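Long-range contact in pyrroline-5-carboxylate reductase catalytic N-terminal domain-containing protein (Sinorhizobium meliloti, PDB 4HUJ), which is of uncharacterised function but probably binds a dinucleotide such as NAD(P) through a Rossmann-type domain and may act as an oxidoreductase: residues A[31-43]-A[148-160]. Numbering follows the deposited sequence.
Sequences AGAIGSALAERFT and FNTLPAAVLAADP
Leu156 lays its CD2 branch on helix 32-44, among Ile34, Ala37 and Leu38, meeting Ile34 CD1 at 3.6 Å and Leu38 CD2 at 3.9 Å. Ile34 has CG1 anti to the backbone N (chi1 -162°), which sends it across the interface, and the turn at chi2 carries CD1 on to Leu156. Behind it, the same Leu38 methyl lies over one face of the Phe148 ring, nearer CD1 and CE1 than the ring centre, as a CH-pi contact with CD2 4.1 Å from the centroid. Small residues bring the backbones together: Ala33 CB touches Ala153 CB at 3.5 Å, and the CA atoms of Ala37 and Ala157 are 4.1 Å apart. Farther along, Arg41, bent at chi2 and chi3, grips Ala157 O side-on with NE at 2.9 Å and NH2 at 2.8 Å. Both bonds are bent (N-H...O 138° and 142°); the oxygen lies near the guanidinium plane, but both nitrogens reach it from the same face of its carbonyl plane, NE well above that plane and on no lone pair. Shortening Arg41 to an alanine would remove both donors and is likely to open a gap beside Pro160, whose CD packs against NH1. The contact joins helix 32-44, which follows strand 26-30 and carries Gly32 and Gly35 of a GxGxxG-like pattern, consistent with a Rossmann-type dinucleotide site, to the turn and short helix after strand 143-147. Glu40 OE2 also nears Ala157 O, acceptor against acceptor, an approach probably offset by the Arg41 charge, whose NH2 makes a long salt bridge (3.9 Å) to Glu40 OE2.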
ATOM      1  N   ALA A  31       9.842  -1.357   2.033  1.00 18.59           N
ATOM      2  CA  ALA A  31      11.251  -1.596   1.816  1.00 18.81           C
ATOM      3  C   ALA A  31      11.497  -1.459   0.321  1.00 18.79           C
ATOM      4  O   ALA A  31      10.545  -1.443  -0.472  1.00 18.84           O
ATOM      5  CB  ALA A  31      11.634  -2.988   2.308  1.00 19.01           C
ATOM      6  N   GLY A  32      12.764  -1.335  -0.062  1.00 18.55           N
ATOM      7  CA  GLY A  32      13.129  -1.230  -1.474  1.00 17.99           C
ATOM      8  C   GLY A  32      12.545  -0.018  -2.178  1.00 17.92           C
ATOM      9  O   GLY A  32      12.159   0.976  -1.535  1.00 17.72           O
ATOM     10  N   ALA A  33      12.488  -0.099  -3.504  1.00 17.29           N
ATOM     11  CA  ALA A  33      12.055   1.024  -4.332  1.00 17.00           C
ATOM     12  C   ALA A  33      10.598   1.432  -4.089  1.00 16.93           C
ATOM     13  O   ALA A  33      10.265   2.610  -4.189  1.00 16.61           O
ATOM     14  CB  ALA A  33      12.299   0.727  -5.806  1.00 17.12           C
ATOM     15  N   ILE A  34       9.739   0.467  -3.768  1.00 16.75           N
ATOM     16  CA  ILE A  34       8.320   0.769  -3.554  1.00 17.25           C
ATOM     17  C   ILE A  34       8.074   1.564  -2.261  1.00 16.99           C
ATOM     18  O   ILE A  34       7.264   2.497  -2.243  1.00 17.39           O
ATOM     19  CB  ILE A  34       7.419  -0.504  -3.651  1.00 17.04           C
ATOM     20  CG1 ILE A  34       5.949  -0.116  -3.879  1.00 18.46           C
ATOM     21  CG2 ILE A  34       7.597  -1.433  -2.447  1.00 18.19           C
ATOM     22  CD1 ILE A  34       5.654   0.264  -5.320  1.00 18.01           C
ATOM     23  N   GLY A  35       8.785   1.200  -1.197  1.00 17.08           N
ATOM     24  CA  GLY A  35       8.719   1.933   0.069  1.00 16.88           C
ATOM     25  C   GLY A  35       9.164   3.373  -0.118  1.00 16.88           C
ATOM     26  O   GLY A  35       8.532   4.297   0.392  1.00 16.71           O
ATOM     27  N   SER A  36      10.253   3.556  -0.860  1.00 17.03           N
ATOM     28  CA  SER A  36      10.768   4.885  -1.181  1.00 17.10           C
ATOM     29  C   SER A  36       9.821   5.669  -2.096  1.00 16.74           C
ATOM     30  O   SER A  36       9.649   6.880  -1.921  1.00 16.63           O
ATOM     31  CB  SER A  36      12.163   4.782  -1.802  1.00 17.76           C
ATOM     32  OG  SER A  36      12.679   6.070  -2.102  1.00 19.91           O
ATOM     33  N   ALA A  37       9.202   4.983  -3.061  1.00 15.82           N
ATOM     34  CA  ALA A  37       8.231   5.615  -3.971  1.00 15.53           C
ATOM     35  C   ALA A  37       7.038   6.194  -3.214  1.00 15.52           C
ATOM     36  O   ALA A  37       6.598   7.323  -3.474  1.00 15.07           O
ATOM     37  CB  ALA A  37       7.750   4.615  -5.022  1.00 15.36           C
ATOM     38  N   LEU A  38       6.511   5.406  -2.286  1.00 15.64           N
ATOM     39  CA  LEU A  38       5.412   5.849  -1.440  1.00 15.59           C
ATOM     40  C   LEU A  38       5.830   7.035  -0.572  1.00 15.67           C
ATOM     41  O   LEU A  38       5.107   8.019  -0.489  1.00 16.01           O
ATOM     42  CB  LEU A  38       4.884   4.695  -0.584  1.00 15.62           C
ATOM     43  CG  LEU A  38       4.009   3.686  -1.335  1.00 15.11           C
ATOM     44  CD1 LEU A  38       3.815   2.424  -0.501  1.00 15.87           C
ATOM     45  CD2 LEU A  38       2.660   4.320  -1.723  1.00 14.71           C
ATOM     46  N   ALA A  39       7.001   6.944   0.056  1.00 15.95           N
ATOM     47  CA  ALA A  39       7.519   8.053   0.862  1.00 15.89           C
ATOM     48  C   ALA A  39       7.617   9.335   0.029  1.00 16.00           C
ATOM     49  O   ALA A  39       7.234  10.412   0.495  1.00 15.91           O
ATOM     50  CB  ALA A  39       8.872   7.692   1.467  1.00 15.89           C
ATOM     51  N   GLU A  40       8.104   9.206  -1.206  1.00 15.93           N
ATOM     52  CA  GLU A  40       8.240  10.346  -2.119  1.00 16.17           C
ATOM     53  C   GLU A  40       6.892  10.981  -2.437  1.00 16.27           C
ATOM     54  O   GLU A  40       6.759  12.211  -2.477  1.00 16.22           O
ATOM     55  CB  GLU A  40       8.952   9.929  -3.410  1.00 16.56           C
ATOM     56  CG  GLU A  40       9.192  11.086  -4.405  1.00 17.31           C
ATOM     57  CD  GLU A  40      10.198  10.749  -5.496  1.00 19.29           C
ATOM     58  OE1 GLU A  40      10.760   9.627  -5.483  1.00 19.79           O
ATOM     59  OE2 GLU A  40      10.431  11.620  -6.367  1.00 20.01           O
ATOM     60  N   ARG A  41       5.888  10.140  -2.658  1.00 15.76           N
ATOM     61  CA  ARG A  41       4.560  10.643  -2.976  1.00 15.79           C
ATOM     62  C   ARG A  41       3.887  11.320  -1.782  1.00 15.75           C
ATOM     63  O   ARG A  41       3.232  12.343  -1.949  1.00 15.79           O
ATOM     64  CB  ARG A  41       3.681   9.530  -3.550  1.00 15.71           C
ATOM     65  CG  ARG A  41       4.091   9.094  -4.951  1.00 16.10           C
ATOM     66  CD  ARG A  41       3.978  10.262  -5.926  1.00 16.90           C
ATOM     67  NE  ARG A  41       5.268  10.813  -6.343  1.00 17.54           N
ATOM     68  CZ  ARG A  41       5.507  12.105  -6.567  1.00 18.25           C
ATOM     69  NH1 ARG A  41       4.566  13.017  -6.344  1.00 18.13           N
ATOM     70  NH2 ARG A  41       6.710  12.492  -6.982  1.00 18.80           N
ATOM     71  N   PHE A  42       4.048  10.748  -0.591  1.00 16.13           N
ATOM     72  CA  PHE A  42       3.511  11.355   0.632  1.00 16.81           C
ATOM     73  C   PHE A  42       4.147  12.730   0.876  1.00 17.53           C
ATOM     74  O   PHE A  42       3.452  13.708   1.192  1.00 17.46           O
ATOM     75  CB  PHE A  42       3.714  10.427   1.834  1.00 16.48           C
ATOM     76  CG  PHE A  42       2.602   9.426   2.030  1.00 16.41           C
ATOM     77  CD1 PHE A  42       1.602   9.654   2.970  1.00 16.25           C
ATOM     78  CD2 PHE A  42       2.551   8.258   1.272  1.00 15.53           C
ATOM     79  CE1 PHE A  42       0.569   8.730   3.162  1.00 15.94           C
ATOM     80  CE2 PHE A  42       1.526   7.333   1.448  1.00 15.34           C
ATOM     81  CZ  PHE A  42       0.533   7.563   2.397  1.00 14.73           C
ATOM     82  N   THR A  43       5.463  12.796   0.685  1.00 18.09           N
ATOM     83  CA  THR A  43       6.232  14.028   0.853  1.00 19.12           C
ATOM     84  C   THR A  43       5.807  15.113  -0.134  1.00 19.57           C
ATOM     85  O   THR A  43       5.564  16.256   0.266  1.00 19.41           O
ATOM     86  CB  THR A  43       7.744  13.749   0.753  1.00 19.24           C
ATOM     87  OG1 THR A  43       8.105  12.833   1.787  1.00 19.98           O
ATOM     88  CG2 THR A  43       8.565  15.032   0.913  1.00 19.50           C
ATOM     89  N   PHE A 148      -2.001  -0.073  -4.769  1.00 10.42           N
ATOM     90  CA  PHE A 148      -0.565   0.241  -4.890  1.00 11.11           C
ATOM     91  C   PHE A 148       0.259  -0.951  -5.381  1.00 11.02           C
ATOM     92  O   PHE A 148       1.488  -0.890  -5.374  1.00 11.11           O
ATOM     93  CB  PHE A 148       0.056   0.776  -3.579  1.00 11.13           C
ATOM     94  CG  PHE A 148      -0.588   2.031  -3.040  1.00 11.93           C
ATOM     95  CD1 PHE A 148      -0.419   3.257  -3.679  1.00 13.22           C
ATOM     96  CD2 PHE A 148      -1.315   1.988  -1.854  1.00 13.00           C
ATOM     97  CE1 PHE A 148      -1.001   4.420  -3.160  1.00 12.57           C
ATOM     98  CE2 PHE A 148      -1.901   3.143  -1.327  1.00 14.52           C
ATOM     99  CZ  PHE A 148      -1.736   4.361  -1.981  1.00 12.06           C
ATOM    100  N   ASN A 149      -0.406  -2.029  -5.798  1.00 10.71           N
ATOM    101  CA  ASN A 149       0.302  -3.203  -6.317  1.00 10.66           C
ATOM    102  C   ASN A 149       0.484  -3.163  -7.838  1.00 11.08           C
ATOM    103  O   ASN A 149       1.160  -4.012  -8.416  1.00 10.70           O
ATOM    104  CB  ASN A 149      -0.465  -4.478  -5.953  1.00 10.29           C
ATOM    105  CG  ASN A 149      -1.733  -4.638  -6.774  1.00  9.81           C
ATOM    106  OD1 ASN A 149      -2.662  -3.844  -6.652  1.00 11.40           O
ATOM    107  ND2 ASN A 149      -1.770  -5.661  -7.628  1.00  9.31           N
ATOM    108  N   THR A 150      -0.127  -2.175  -8.485  1.00 10.88           N
ATOM    109  CA  THR A 150      -0.283  -2.221  -9.933  1.00 11.40           C
ATOM    110  C   THR A 150       0.843  -1.558 -10.711  1.00 12.14           C
ATOM    111  O   THR A 150       1.053  -1.875 -11.881  1.00 12.67           O
ATOM    112  CB  THR A 150      -1.610  -1.589 -10.354  1.00 11.21           C
ATOM    113  OG1 THR A 150      -1.753  -0.333  -9.679  1.00 10.83           O
ATOM    114  CG2 THR A 150      -2.771  -2.508  -9.963  1.00 10.71           C
ATOM    115  N   LEU A 151       1.553  -0.631 -10.082  1.00 12.89           N
ATOM    116  CA  LEU A 151       2.562   0.127 -10.800  1.00 13.87           C
ATOM    117  C   LEU A 151       3.979  -0.201 -10.351  1.00 14.35           C
ATOM    118  O   LEU A 151       4.222  -0.396  -9.159  1.00 14.40           O
ATOM    119  CB  LEU A 151       2.297   1.630 -10.658  1.00 13.86           C
ATOM    120  CG  LEU A 151       0.969   2.157 -11.212  1.00 14.52           C
ATOM    121  CD1 LEU A 151       0.908   3.655 -11.014  1.00 15.24           C
ATOM    122  CD2 LEU A 151       0.802   1.796 -12.691  1.00 15.38           C
ATOM    123  N   PRO A 152       4.923  -0.241 -11.310  1.00 15.08           N
ATOM    124  CA  PRO A 152       6.331  -0.292 -10.964  1.00 15.73           C
ATOM    125  C   PRO A 152       6.692   0.910 -10.095  1.00 15.70           C
ATOM    126  O   PRO A 152       6.135   1.989 -10.283  1.00 15.39           O
ATOM    127  CB  PRO A 152       7.039  -0.167 -12.323  1.00 15.87           C
ATOM    128  CG  PRO A 152       6.025  -0.516 -13.329  1.00 16.82           C
ATOM    129  CD  PRO A 152       4.709  -0.132 -12.765  1.00 14.86           C
ATOM    130  N   ALA A 153       7.623   0.711  -9.166  1.00 15.83           N
ATOM    131  CA  ALA A 153       8.085   1.771  -8.280  1.00 16.31           C
ATOM    132  C   ALA A 153       8.515   3.036  -9.027  1.00 16.34           C
ATOM    133  O   ALA A 153       8.228   4.144  -8.578  1.00 16.23           O
ATOM    134  CB  ALA A 153       9.200   1.261  -7.392  1.00 16.49           C
ATOM    135  N   ALA A 154       9.179   2.876 -10.173  1.00 16.33           N
ATOM    136  CA  ALA A 154       9.661   4.037 -10.933  1.00 16.29           C
ATOM    137  C   ALA A 154       8.505   4.889 -11.460  1.00 16.41           C
ATOM    138  O   ALA A 154       8.634   6.112 -11.587  1.00 16.49           O
ATOM    139  CB  ALA A 154      10.573   3.599 -12.073  1.00 17.00           C
ATOM    140  N   VAL A 155       7.377   4.239 -11.753  1.00 15.78           N
ATOM    141  CA  VAL A 155       6.172   4.945 -12.190  1.00 15.59           C
ATOM    142  C   VAL A 155       5.483   5.588 -10.981  1.00 15.26           C
ATOM    143  O   VAL A 155       5.125   6.764 -11.028  1.00 15.47           O
ATOM    144  CB  VAL A 155       5.193   4.022 -12.969  1.00 15.31           C
ATOM    145  CG1 VAL A 155       3.944   4.792 -13.413  1.00 16.19           C
ATOM    146  CG2 VAL A 155       5.880   3.411 -14.187  1.00 16.00           C
ATOM    147  N   LEU A 156       5.310   4.816  -9.905  1.00 14.78           N
ATOM    148  CA  LEU A 156       4.677   5.311  -8.682  1.00 15.07           C
ATOM    149  C   LEU A 156       5.419   6.519  -8.093  1.00 15.48           C
ATOM    150  O   LEU A 156       4.790   7.444  -7.585  1.00 14.90           O
ATOM    151  CB  LEU A 156       4.574   4.198  -7.629  1.00 15.21           C
ATOM    152  CG  LEU A 156       3.693   4.486  -6.408  1.00 15.88           C
ATOM    153  CD1 LEU A 156       2.222   4.418  -6.785  1.00 15.37           C
ATOM    154  CD2 LEU A 156       3.995   3.513  -5.289  1.00 16.24           C
ATOM    155  N   ALA A 157       6.750   6.498  -8.170  1.00 15.61           N
ATOM    156  CA  ALA A 157       7.586   7.553  -7.579  1.00 16.68           C
ATOM    157  C   ALA A 157       7.465   8.894  -8.300  1.00 17.27           C
ATOM    158  O   ALA A 157       7.727   9.950  -7.710  1.00 17.48           O
ATOM    159  CB  ALA A 157       9.039   7.117  -7.536  1.00 16.43           C
ATOM    160  N   ALA A 158       7.081   8.843  -9.572  1.00 18.01           N
ATOM    161  CA  ALA A 158       6.991  10.029 -10.423  1.00 18.54           C
ATOM    162  C   ALA A 158       5.808  10.922 -10.046  1.00 19.23           C
ATOM    163  O   ALA A 158       4.864  10.472  -9.394  1.00 18.58           O
ATOM    164  CB  ALA A 158       6.898   9.609 -11.878  1.00 19.02           C
ATOM    165  N   ASP A 159       5.874  12.193 -10.441  1.00 19.81           N
ATOM    166  CA  ASP A 159       4.744  13.099 -10.284  1.00 21.05           C
ATOM    167  C   ASP A 159       3.545  12.527 -11.039  1.00 21.42           C
ATOM    168  O   ASP A 159       3.634  12.300 -12.249  1.00 21.06           O
ATOM    169  CB  ASP A 159       5.089  14.486 -10.836  1.00 21.33           C
ATOM    170  CG  ASP A 159       4.055  15.544 -10.477  1.00 22.76           C
ATOM    171  OD1 ASP A 159       2.865  15.216 -10.272  1.00 23.15           O
ATOM    172  OD2 ASP A 159       4.446  16.730 -10.408  1.00 25.00           O
ATOM    173  N   PRO A 160       2.428  12.279 -10.328  1.00 22.23           N
ATOM    174  CA  PRO A 160       1.248  11.696 -10.976  1.00 23.43           C
ATOM    175  C   PRO A 160       0.507  12.626 -11.940  1.00 25.05           C
ATOM    176  O   PRO A 160      -0.276  12.145 -12.757  1.00 24.93           O
ATOM    177  CB  PRO A 160       0.341  11.325  -9.798  1.00 23.10           C
ATOM    178  CG  PRO A 160       0.763  12.228  -8.692  1.00 22.51           C
ATOM    179  CD  PRO A 160       2.238  12.424  -8.870  1.00 22.27           C
TER